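Local coordinates for Lmo2445 protein (Listeria monocytogenes EGD-e, PDB 5HZL) that is of unknown function but, as a secreted, calcium-binding internalin-like protein built on leucine-rich repeats, may act outside the bacterial cell, at residues Leu175-Asn180 with His198-Gln203; Gly159-Asp164 with Asn180-Ile185; Asn126-Gln131 with Ser149-Asn154; Thr204-Pro209 with Thr289-Phe294. All blocks are in the same frame, centred on the assembly; numbering follows the deposited sequence.

Contact 1 (Leu175-Asn180 with His198-Gln203); sequences LILNEN and HSFANQ
Q203 reaches across to N180 and L177 with a side chain that changes character along its length. Its CB is 4.2 Å from N180 O. Beyond CG the chain bends (chi2 -63°), which places CD 4.0 Å from N180 O. OE1 rests 3.2 Å from N180 CB and accepts a hydrogen bond from L182 N. NE2 gives both its protons, one to L177 O at 3.0 Å and the other to F200 O at 3.1 Å, each acceptor lying close to the amide plane. The same nitrogen sits 3.7 Å above the plane of the F200 ring, over its centre. N180 ND2, which also donates to M152 O, meets L177 O on the opposite face of its carbonyl from Q203 NE2, so two amides grip the carbonyl oxygen of the buried L177. Glutamine and asparagine suit these places because each can donate and accept where the backbone turns out of the strand. Elsewhere, L177 CB packs against F200 CD1 at 4.0 Å, and the backbone is tied by L177 N to S199 O and E179 N to A201 O. Strand 174-176 lies between 149-151 and 197-199, the last strand of the leucine-rich-repeat sheet, whose chain runs on into strand 203-212.

Contact 2 (Gly159-Asp164 with Asn180-Ile185); sequences GYIAED and NHLISI. With CA (calcium ion), chain D.
G159 and L182 form a single parallel bridge, CA to CA 5.0 Å, in which I183 N donates to G159 O at 3.0 Å along a nearly straight N-H (167°), while the bond from G159 N to H181 O is weak. Glycine fits the first position because its phi of 83° is one that residues with a CB tend to avoid. Beyond the bridge a side chain takes over from the backbone: S184 places OG anti to its own N (chi1 172°), and the hydroxyl donates in the carbonyl plane to I161 O, 2.8 Å away. A small residue with a hydroxyl is apt here, since S184 CB also comes within 3.5 Å of Y160 CD1. On the apolar side, I161 crosses L182 at about a right angle, with I161 CG2 3.8 Å from L182 CD2, and branched aliphatic residues fill this part of the core. Farther along, E163 OE1 binds a calcium ion at 2.5 Å, a site it shares with E187. The bridge belongs to a separate two-stranded parallel sheet, 158-159 with 181-182; helix 187-191 lies beside E163 and I185, helix 223-227 beside Y160 and I185, and strand 203-212 meets I183 through Y207.

Contact 3 (Asn126-Gln131 with Ser149-Asn154); sequences NVDLSQ and SINMEN. With CA (calcium ion), chain E.
D128 and N151 lie side by side with carboxylate and amide planes only 5° apart, yet the angle at N151 ND2 is too poor for a hydrogen bond to D128 OD1, 3.3 Å away. Each group is held instead by its own segment, just past the strand end. These are adjacent rungs of a leucine-rich-repeat sheet, strands 126-128 and 149-151 running parallel within 5°. N151 OD1 accepts from E153 N at 3.1 Å, an Asx turn that steers the chain out of the strand, and D128 OD1 accepts from S130 OG on its syn side at 2.6 Å. Short polar residues suit the face that carries N126, D128, S149 and N151, where a cross-strand side-chain bond joins S149 OG to N126 OD1. The other face carries V127 and I150, which point the same way with their CG1 atoms 3.7 Å apart; just past the strands L129 CB touches CG of the selenomethionine M152, as expected where repeats stack into a continuous core. The ladder also goes on there, with Q131 N donating to E153 O at 2.9 Å. E153 has CG anti to its backbone N (chi1 -180°) and is extended beyond CG; N178 ND2 of the next repeat donates to its OE2, and both oxygens hold a calcium ion, OE1 at 2.8 Å and OE2 at 2.7 Å.

Contact 4 (Thr204-Pro209 with Thr289-Phe294); sequences TATYPP and TGWYDF
T204 sets its methyl group onto the indole of W291: CG2 lies 3.5 Å from the centroid of the five-membered ring of W291 and 17° off its normal, a CH-pi contact over the face. A threonine is well chosen, since its branch at CB turns a methyl to the ring while OG1 is left to a hydrogen bond elsewhere in the protein. W291 has CG between its backbone N and carbonyl carbon (chi1 58°), which brings W291 CG to 4.0 Å from T204 CG2. T206 fills the next position on this face, with its CG2 4.0 Å from D293 CB.

The other face is built from rings. Y207 offers the centre of one face to F294, whose CE1 sits 3.3 Å above its plane; the two rings are oblique, 39° apart, and lie side by side. In the plane of the Y207 ring, at its edge, comes Y292 CD1, 4.0 Å from Y207 CE1. A205, with just a CB, meets the edge of the Y292 ring in its plane, 3.8 Å from Y292 CD1. Large flat residues thus meet one another, and a small one sits where a ring comes close. Both hydroxyls find backbone carbonyls, Y207 OH with F221 O and Y292 OH with L182 O.

Beneath these side chains the backbones run parallel, with A205 N to W291 O, D293 N to A205 O and Y207 N to D293 O, the last two at 2.8 Å. A parallel pairing of strand 203-212 with 290-298, at the edge of an otherwise antiparallel sheet, is consistent with an immunoglobulin-like C-terminal domain of the E-set kind.

Contacts 1 to 3 lie in the leucine-rich-repeat part, contact 4 in the C-terminal domain. Contacts 3 and 1 share one parallel sheet, their centres 10 Å apart; M152 N lies 2.9 Å from I176 O, and N178 ND2 of contact 1 is 2.8 Å from E153 OE2, a calcium ligand of contact 3. Contact 2, its centre 11 Å from that of contact 1, shares N180 with it, and Q203 OE1 meets L182 N at 3.1 Å. Contact 4 is reached from contact 1 by T204 N to N180 O at 3.1 Å and from contact 2 by H181 ND1 to T204 O at 2.7 Å. Beside that junction H181, A205 and T206 line a pocket holding a glycol ether, probably from the crystallisation liquor.

Contact 1 (Leu175-Asn180 with His198-Gln203)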
# COMPACT_ATOMS: atom_id res chain seq x y z
N LEU A 175 -0.70 -1.01 -12.59
CA LEU A 175 -0.36 -0.42 -11.30
C LEU A 175 -1.51 0.48 -10.85
O LEU A 175 -1.66 1.58 -11.36
CB LEU A 175 0.95 0.37 -11.41
CG LEU A 175 1.48 1.10 -10.18
CD1 LEU A 175 1.78 0.10 -9.08
CD2 LEU A 175 2.73 1.89 -10.53
N ILE A 176 -2.30 0.01 -9.89
CA ILE A 176 -3.47 0.75 -9.40
C ILE A 176 -3.11 1.40 -8.06
O ILE A 176 -2.81 0.70 -7.09
CB ILE A 176 -4.69 -0.19 -9.19
CG1 ILE A 176 -4.83 -1.24 -10.31
CG2 ILE A 176 -5.96 0.63 -8.98
CD1 ILE A 176 -4.99 -0.71 -11.72
N LEU A 177 -3.14 2.74 -8.02
CA LEU A 177 -2.79 3.51 -6.82
C LEU A 177 -3.78 4.63 -6.44
O LEU A 177 -3.41 5.51 -5.66
CB LEU A 177 -1.42 4.15 -7.02
CG LEU A 177 -0.21 3.24 -7.15
CD1 LEU A 177 1.02 4.03 -7.55
CD2 LEU A 177 0.03 2.52 -5.83
N ASN A 178 -5.00 4.62 -6.98
CA ASN A 178 -5.95 5.67 -6.60
C ASN A 178 -6.36 5.59 -5.13
O ASN A 178 -6.15 4.58 -4.48
CB ASN A 178 -7.20 5.68 -7.50
CG ASN A 178 -7.91 4.33 -7.57
OD1 ASN A 178 -7.31 3.33 -7.92
ND2 ASN A 178 -9.21 4.32 -7.29
N GLU A 179 -6.91 6.69 -4.63
CA GLU A 179 -7.43 6.83 -3.26
C GLU A 179 -6.45 6.66 -2.11
O GLU A 179 -6.81 6.22 -1.01
CB GLU A 179 -8.66 5.92 -3.11
CG GLU A 179 -9.75 6.27 -4.11
CD GLU A 179 -10.88 5.26 -4.14
OE1 GLU A 179 -11.14 4.63 -3.09
OE2 GLU A 179 -11.51 5.10 -5.20
N ASN A 180 -5.20 7.04 -2.35
CA ASN A 180 -4.15 6.97 -1.35
C ASN A 180 -3.88 8.38 -0.80
O ASN A 180 -4.68 9.27 -1.04
CB ASN A 180 -2.92 6.29 -1.95
CG ASN A 180 -3.11 4.79 -2.09
OD1 ASN A 180 -3.40 4.12 -1.12
ND2 ASN A 180 -2.89 4.26 -3.28
N HIS A 198 -3.39 1.90 -15.48
CA HIS A 198 -2.83 2.69 -14.39
C HIS A 198 -3.87 3.67 -13.82
O HIS A 198 -4.76 4.15 -14.52
CB HIS A 198 -1.60 3.48 -14.88
CG HIS A 198 -1.92 4.49 -15.94
ND1 HIS A 198 -1.96 4.17 -17.29
CD2 HIS A 198 -2.23 5.80 -15.86
CE1 HIS A 198 -2.28 5.25 -17.98
NE2 HIS A 198 -2.45 6.25 -17.14
N SER A 199 -3.72 3.98 -12.55
CA SER A 199 -4.62 4.88 -11.89
C SER A 199 -3.90 5.58 -10.75
O SER A 199 -3.18 4.94 -9.99
CB SER A 199 -5.82 4.12 -11.36
OG SER A 199 -6.72 5.01 -10.74
N PHE A 200 -4.09 6.89 -10.65
CA PHE A 200 -3.45 7.64 -9.58
C PHE A 200 -4.41 8.68 -9.01
O PHE A 200 -4.02 9.51 -8.21
CB PHE A 200 -2.17 8.28 -10.11
CG PHE A 200 -1.26 8.74 -9.03
CD1 PHE A 200 -0.48 7.82 -8.35
CD2 PHE A 200 -1.18 10.08 -8.68
CE1 PHE A 200 0.37 8.22 -7.33
CE2 PHE A 200 -0.34 10.48 -7.66
CZ PHE A 200 0.44 9.55 -6.99
N ALA A 201 -5.69 8.59 -9.37
CA ALA A 201 -6.69 9.55 -8.93
C ALA A 201 -6.89 9.68 -7.42
O ALA A 201 -6.53 8.81 -6.66
CB ALA A 201 -8.02 9.22 -9.59
N ASN A 202 -7.45 10.81 -7.00
CA ASN A 202 -7.78 11.09 -5.61
C ASN A 202 -6.70 10.85 -4.55
O ASN A 202 -6.78 9.90 -3.79
CB ASN A 202 -9.06 10.29 -5.26
CG ASN A 202 -9.62 10.60 -3.87
OD1 ASN A 202 -9.93 9.68 -3.10
ND2 ASN A 202 -9.75 11.87 -3.54
N GLN A 203 -5.69 11.70 -4.51
CA GLN A 203 -4.65 11.60 -3.48
C GLN A 203 -5.03 12.69 -2.49
O GLN A 203 -5.22 13.84 -2.90
CB GLN A 203 -3.27 11.83 -4.03
CG GLN A 203 -2.86 10.82 -5.10
CD GLN A 203 -2.78 9.39 -4.60
OE1 GLN A 203 -2.48 9.11 -3.42
NE2 GLN A 203 -3.02 8.45 -5.52
O HOH W 1 -7.35 9.78 -0.84

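Contact 2 (Gly159-Asp164 with Asn180-Ile185)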
# COMPACT_ATOMS: atom_id res chain seq x y z
N GLY A 159 2.69 10.05 2.23
CA GLY A 159 3.92 10.80 2.13
C GLY A 159 4.49 10.91 0.74
O GLY A 159 3.77 10.81 -0.25
N TYR A 160 5.79 11.13 0.70
CA TYR A 160 6.53 11.29 -0.52
C TYR A 160 7.11 9.97 -1.05
O TYR A 160 7.57 9.15 -0.27
CB TYR A 160 7.70 12.27 -0.25
CG TYR A 160 8.60 12.54 -1.45
CD1 TYR A 160 8.31 13.58 -2.33
CD2 TYR A 160 9.72 11.77 -1.69
CE1 TYR A 160 9.12 13.84 -3.43
CE2 TYR A 160 10.53 12.01 -2.79
CZ TYR A 160 10.22 13.04 -3.65
OH TYR A 160 11.04 13.27 -4.72
N ILE A 161 7.07 9.79 -2.37
CA ILE A 161 7.69 8.62 -3.01
C ILE A 161 8.55 9.11 -4.16
O ILE A 161 8.18 10.03 -4.89
CB ILE A 161 6.71 7.53 -3.45
CG1 ILE A 161 5.74 8.00 -4.53
CG2 ILE A 161 5.94 7.03 -2.24
CD1 ILE A 161 4.84 6.87 -4.98
N ALA A 162 9.70 8.45 -4.32
CA ALA A 162 10.66 8.81 -5.33
C ALA A 162 10.16 8.65 -6.77
O ALA A 162 9.30 7.82 -7.05
CB ALA A 162 11.94 8.02 -5.12
N GLU A 163 10.70 9.48 -7.66
CA GLU A 163 10.36 9.43 -9.07
C GLU A 163 10.75 8.08 -9.66
O GLU A 163 10.03 7.55 -10.49
CB GLU A 163 11.04 10.58 -9.87
CG GLU A 163 10.57 11.99 -9.53
CD GLU A 163 11.15 13.10 -10.43
OE1 GLU A 163 10.70 14.27 -10.33
OE2 GLU A 163 12.05 12.84 -11.27
N ASP A 164 11.86 7.52 -9.18
CA ASP A 164 12.40 6.24 -9.69
C ASP A 164 11.97 4.89 -9.05
O ASP A 164 12.49 3.84 -9.44
CB ASP A 164 13.96 6.31 -9.82
CG ASP A 164 14.69 6.60 -8.50
OD1 ASP A 164 14.07 6.60 -7.42
OD2 ASP A 164 15.92 6.82 -8.56
N ASN A 180 -5.20 7.04 -2.35
CA ASN A 180 -4.15 6.97 -1.35
C ASN A 180 -3.88 8.38 -0.80
O ASN A 180 -4.68 9.27 -1.04
CB ASN A 180 -2.92 6.29 -1.95
CG ASN A 180 -3.11 4.79 -2.09
OD1 ASN A 180 -3.40 4.12 -1.12
ND2 ASN A 180 -2.89 4.26 -3.28
N HIS A 181 -2.79 8.58 -0.06
CA HIS A 181 -2.48 9.88 0.55
C HIS A 181 -1.08 10.35 0.20
O HIS A 181 -0.36 10.90 1.05
CB HIS A 181 -2.61 9.78 2.08
CG HIS A 181 -3.89 9.16 2.55
ND1 HIS A 181 -5.12 9.72 2.29
CD2 HIS A 181 -4.12 8.05 3.28
CE1 HIS A 181 -6.06 8.96 2.82
NE2 HIS A 181 -5.48 7.94 3.42
N LEU A 182 -0.70 10.13 -1.04
CA LEU A 182 0.61 10.52 -1.55
C LEU A 182 0.67 12.00 -1.94
O LEU A 182 -0.32 12.55 -2.44
CB LEU A 182 0.95 9.64 -2.76
CG LEU A 182 1.07 8.15 -2.43
CD1 LEU A 182 1.14 7.30 -3.70
CD2 LEU A 182 2.27 7.93 -1.52
N ILE A 183 1.82 12.64 -1.71
CA ILE A 183 2.03 14.05 -2.03
C ILE A 183 3.00 14.20 -3.19
O ILE A 183 3.48 15.29 -3.50
CB ILE A 183 2.59 14.84 -0.82
CG1 ILE A 183 4.04 14.41 -0.49
CG2 ILE A 183 1.67 14.65 0.37
CD1 ILE A 183 4.71 15.26 0.55
N SER A 184 3.26 13.09 -3.85
CA SER A 184 4.22 13.02 -4.91
C SER A 184 3.77 11.97 -5.91
O SER A 184 2.92 11.14 -5.59
CB SER A 184 5.53 12.62 -4.24
OG SER A 184 6.56 12.34 -5.17
N ILE A 185 4.36 12.01 -7.10
CA ILE A 185 4.03 11.07 -8.15
C ILE A 185 5.24 10.20 -8.53
O ILE A 185 6.36 10.72 -8.64
CB ILE A 185 3.58 11.82 -9.43
CG1 ILE A 185 2.37 12.72 -9.15
CG2 ILE A 185 3.24 10.85 -10.58
CD1 ILE A 185 1.86 13.48 -10.36
CA CA D . 10.42 15.63 -12.46

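Contact 3 (Asn126-Gln131 with Ser149-Asn154)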
# COMPACT_ATOMS: atom_id res chain seq x y z
N ASN A 126 1.00 -11.57 -9.50
CA ASN A 126 -0.05 -10.66 -9.13
C ASN A 126 -0.15 -10.46 -7.63
O ASN A 126 0.03 -11.39 -6.88
CB ASN A 126 -1.37 -11.24 -9.62
CG ASN A 126 -2.55 -10.37 -9.27
OD1 ASN A 126 -2.57 -9.19 -9.55
ND2 ASN A 126 -3.54 -10.96 -8.64
N VAL A 127 -0.47 -9.25 -7.20
CA VAL A 127 -0.60 -8.95 -5.78
C VAL A 127 -1.73 -7.93 -5.59
O VAL A 127 -1.70 -6.89 -6.21
CB VAL A 127 0.78 -8.48 -5.22
CG1 VAL A 127 1.28 -7.20 -5.88
CG2 VAL A 127 0.73 -8.28 -3.72
N ASP A 128 -2.73 -8.25 -4.77
CA ASP A 128 -3.88 -7.38 -4.45
C ASP A 128 -3.76 -6.95 -2.98
O ASP A 128 -4.16 -7.67 -2.07
CB ASP A 128 -5.23 -8.10 -4.70
CG ASP A 128 -6.48 -7.20 -4.43
OD1 ASP A 128 -6.35 -5.98 -4.20
OD2 ASP A 128 -7.63 -7.74 -4.46
N LEU A 129 -3.20 -5.76 -2.77
CA LEU A 129 -2.98 -5.19 -1.44
C LEU A 129 -3.86 -3.96 -1.21
O LEU A 129 -3.57 -3.11 -0.38
CB LEU A 129 -1.50 -4.83 -1.28
CG LEU A 129 -0.55 -6.02 -1.25
CD1 LEU A 129 0.89 -5.59 -1.50
CD2 LEU A 129 -0.66 -6.75 0.08
N SER A 130 -4.96 -3.90 -1.95
CA SER A 130 -5.88 -2.79 -1.82
C SER A 130 -6.60 -2.81 -0.46
O SER A 130 -6.88 -3.86 0.09
CB SER A 130 -6.92 -2.89 -2.93
OG SER A 130 -7.65 -4.11 -2.85
N GLN A 131 -6.88 -1.62 0.06
CA GLN A 131 -7.61 -1.44 1.31
C GLN A 131 -6.91 -1.90 2.57
O GLN A 131 -7.55 -2.29 3.56
CB GLN A 131 -9.04 -1.95 1.18
CG GLN A 131 -9.84 -1.14 0.16
CD GLN A 131 -11.27 -1.59 0.02
OE1 GLN A 131 -11.58 -2.79 -0.05
NE2 GLN A 131 -12.16 -0.64 -0.05
N SER A 149 1.09 -7.30 -12.22
CA SER A 149 0.07 -6.36 -11.76
C SER A 149 0.03 -6.21 -10.25
O SER A 149 0.02 -7.20 -9.52
CB SER A 149 -1.31 -6.77 -12.27
OG SER A 149 -1.67 -8.01 -11.73
N ILE A 150 -0.00 -4.95 -9.83
CA ILE A 150 -0.04 -4.52 -8.44
C ILE A 150 -1.25 -3.64 -8.20
O ILE A 150 -1.49 -2.66 -8.91
CB ILE A 150 1.20 -3.65 -8.13
CG1 ILE A 150 2.47 -4.52 -8.21
CG2 ILE A 150 1.08 -3.00 -6.75
CD1 ILE A 150 3.75 -3.73 -8.05
N ASN A 151 -2.02 -3.99 -7.17
CA ASN A 151 -3.18 -3.21 -6.81
C ASN A 151 -3.01 -2.74 -5.37
O ASN A 151 -2.91 -3.57 -4.47
CB ASN A 151 -4.44 -4.04 -7.00
CG ASN A 151 -5.72 -3.28 -6.68
OD1 ASN A 151 -5.72 -2.11 -6.34
ND2 ASN A 151 -6.81 -3.97 -6.80
N MSE A 152 -2.94 -1.41 -5.19
CA MSE A 152 -2.81 -0.79 -3.86
C MSE A 152 -3.80 0.35 -3.77
O MSE A 152 -3.53 1.42 -3.21
CB MSE A 152 -1.36 -0.40 -3.57
CG MSE A 152 -0.60 -1.59 -3.00
SE MSE A 152 1.24 -1.09 -2.47
CE MSE A 152 1.88 -0.37 -4.18
N GLU A 153 -5.00 0.11 -4.30
CA GLU A 153 -6.05 1.10 -4.25
C GLU A 153 -6.53 1.29 -2.84
O GLU A 153 -6.77 0.31 -2.14
CB GLU A 153 -7.26 0.64 -5.08
CG GLU A 153 -8.44 1.62 -5.11
CD GLU A 153 -9.59 1.15 -5.98
OE1 GLU A 153 -9.64 -0.03 -6.30
OE2 GLU A 153 -10.46 1.94 -6.35
N ASN A 154 -6.66 2.54 -2.42
CA ASN A 154 -7.18 2.87 -1.11
C ASN A 154 -6.50 2.09 0.03
O ASN A 154 -7.16 1.59 0.93
CB ASN A 154 -8.69 2.59 -1.18
CG ASN A 154 -9.46 3.08 0.03
OD1 ASN A 154 -9.00 3.95 0.78
ND2 ASN A 154 -10.67 2.52 0.22
CA CA E . -11.81 0.25 -8.02

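Contact 4 (Thr204-Pro209 with Thr289-Phe294)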
# COMPACT_ATOMS: atom_id res chain seq x y z
N THR A 204 -5.17 12.35 -1.21
CA THR A 204 -5.58 13.34 -0.21
C THR A 204 -4.73 13.23 1.02
O THR A 204 -4.41 12.13 1.43
CB THR A 204 -7.04 13.15 0.20
OG1 THR A 204 -7.21 11.88 0.86
CG2 THR A 204 -7.92 13.22 -1.04
N ALA A 205 -4.37 14.35 1.63
CA ALA A 205 -3.53 14.29 2.82
C ALA A 205 -3.67 15.49 3.72
O ALA A 205 -3.79 16.61 3.25
CB ALA A 205 -2.07 14.13 2.42
N THR A 206 -3.66 15.23 5.01
CA THR A 206 -3.73 16.27 6.02
C THR A 206 -2.32 16.35 6.62
O THR A 206 -1.86 15.40 7.25
CB THR A 206 -4.77 15.92 7.09
OG1 THR A 206 -6.00 15.61 6.43
CG2 THR A 206 -4.97 17.08 8.07
N TYR A 207 -1.64 17.46 6.38
CA TYR A 207 -0.27 17.66 6.88
C TYR A 207 -0.22 17.87 8.39
O TYR A 207 -1.23 18.16 9.02
CB TYR A 207 0.42 18.84 6.15
CG TYR A 207 0.91 18.53 4.74
CD1 TYR A 207 0.03 18.15 3.73
CD2 TYR A 207 2.26 18.66 4.40
CE1 TYR A 207 0.47 17.89 2.44
CE2 TYR A 207 2.72 18.40 3.11
CZ TYR A 207 1.82 18.02 2.13
OH TYR A 207 2.24 17.76 0.85
N PRO A 208 0.97 17.68 8.98
CA PRO A 208 1.03 17.93 10.43
C PRO A 208 0.67 19.39 10.73
O PRO A 208 0.91 20.24 9.89
CB PRO A 208 2.50 17.61 10.77
CG PRO A 208 2.91 16.60 9.74
CD PRO A 208 2.16 16.94 8.49
N PRO A 209 0.10 19.68 11.90
CA PRO A 209 -0.26 21.08 12.19
C PRO A 209 0.97 21.93 12.47
O PRO A 209 1.98 21.40 12.91
CB PRO A 209 -1.15 20.96 13.43
CG PRO A 209 -0.69 19.73 14.11
CD PRO A 209 -0.12 18.80 13.07
N THR A 289 -5.54 14.08 -9.81
CA THR A 289 -6.45 14.93 -9.01
C THR A 289 -6.22 14.69 -7.50
O THR A 289 -5.52 13.72 -7.13
CB THR A 289 -7.96 14.82 -9.44
OG1 THR A 289 -8.84 15.23 -8.37
CG2 THR A 289 -8.35 13.41 -9.82
N GLY A 290 -6.77 15.60 -6.66
CA GLY A 290 -6.65 15.51 -5.18
C GLY A 290 -6.89 16.77 -4.35
O GLY A 290 -7.40 17.75 -4.85
N TRP A 291 -6.57 16.71 -3.05
CA TRP A 291 -6.67 17.84 -2.11
C TRP A 291 -5.77 17.65 -0.90
O TRP A 291 -5.59 16.54 -0.42
CB TRP A 291 -8.11 18.18 -1.68
CG TRP A 291 -8.92 17.11 -1.02
CD1 TRP A 291 -9.88 16.33 -1.61
CD2 TRP A 291 -8.87 16.70 0.36
NE1 TRP A 291 -10.43 15.47 -0.70
CE2 TRP A 291 -9.83 15.67 0.52
CE3 TRP A 291 -8.11 17.09 1.47
CZ2 TRP A 291 -10.04 15.02 1.75
CZ3 TRP A 291 -8.32 16.45 2.69
CH2 TRP A 291 -9.28 15.42 2.82
N TYR A 292 -5.19 18.75 -0.40
CA TYR A 292 -4.28 18.69 0.75
C TYR A 292 -4.62 19.69 1.83
O TYR A 292 -4.72 20.86 1.54
CB TYR A 292 -2.85 18.93 0.26
CG TYR A 292 -2.42 17.92 -0.77
CD1 TYR A 292 -2.04 16.64 -0.39
CD2 TYR A 292 -2.40 18.23 -2.12
CE1 TYR A 292 -1.63 15.69 -1.32
CE2 TYR A 292 -2.00 17.29 -3.06
CZ TYR A 292 -1.62 16.01 -2.65
OH TYR A 292 -1.22 15.08 -3.57
N ASP A 293 -4.78 19.23 3.07
CA ASP A 293 -5.11 20.11 4.21
C ASP A 293 -3.89 20.46 5.06
O ASP A 293 -3.01 19.63 5.30
CB ASP A 293 -6.18 19.50 5.12
CG ASP A 293 -7.57 19.50 4.50
OD1 ASP A 293 -7.75 19.95 3.35
OD2 ASP A 293 -8.50 19.05 5.21
N PHE A 294 -3.89 21.70 5.55
CA PHE A 294 -2.80 22.22 6.36
C PHE A 294 -3.41 22.89 7.58
O PHE A 294 -3.90 24.01 7.47
CB PHE A 294 -2.00 23.22 5.53
CG PHE A 294 -1.53 22.66 4.22
CD1 PHE A 294 -0.36 21.92 4.14
CD2 PHE A 294 -2.27 22.83 3.07
CE1 PHE A 294 0.08 21.39 2.94
CE2 PHE A 294 -1.84 22.30 1.86
CZ PHE A 294 -0.68 21.58 1.79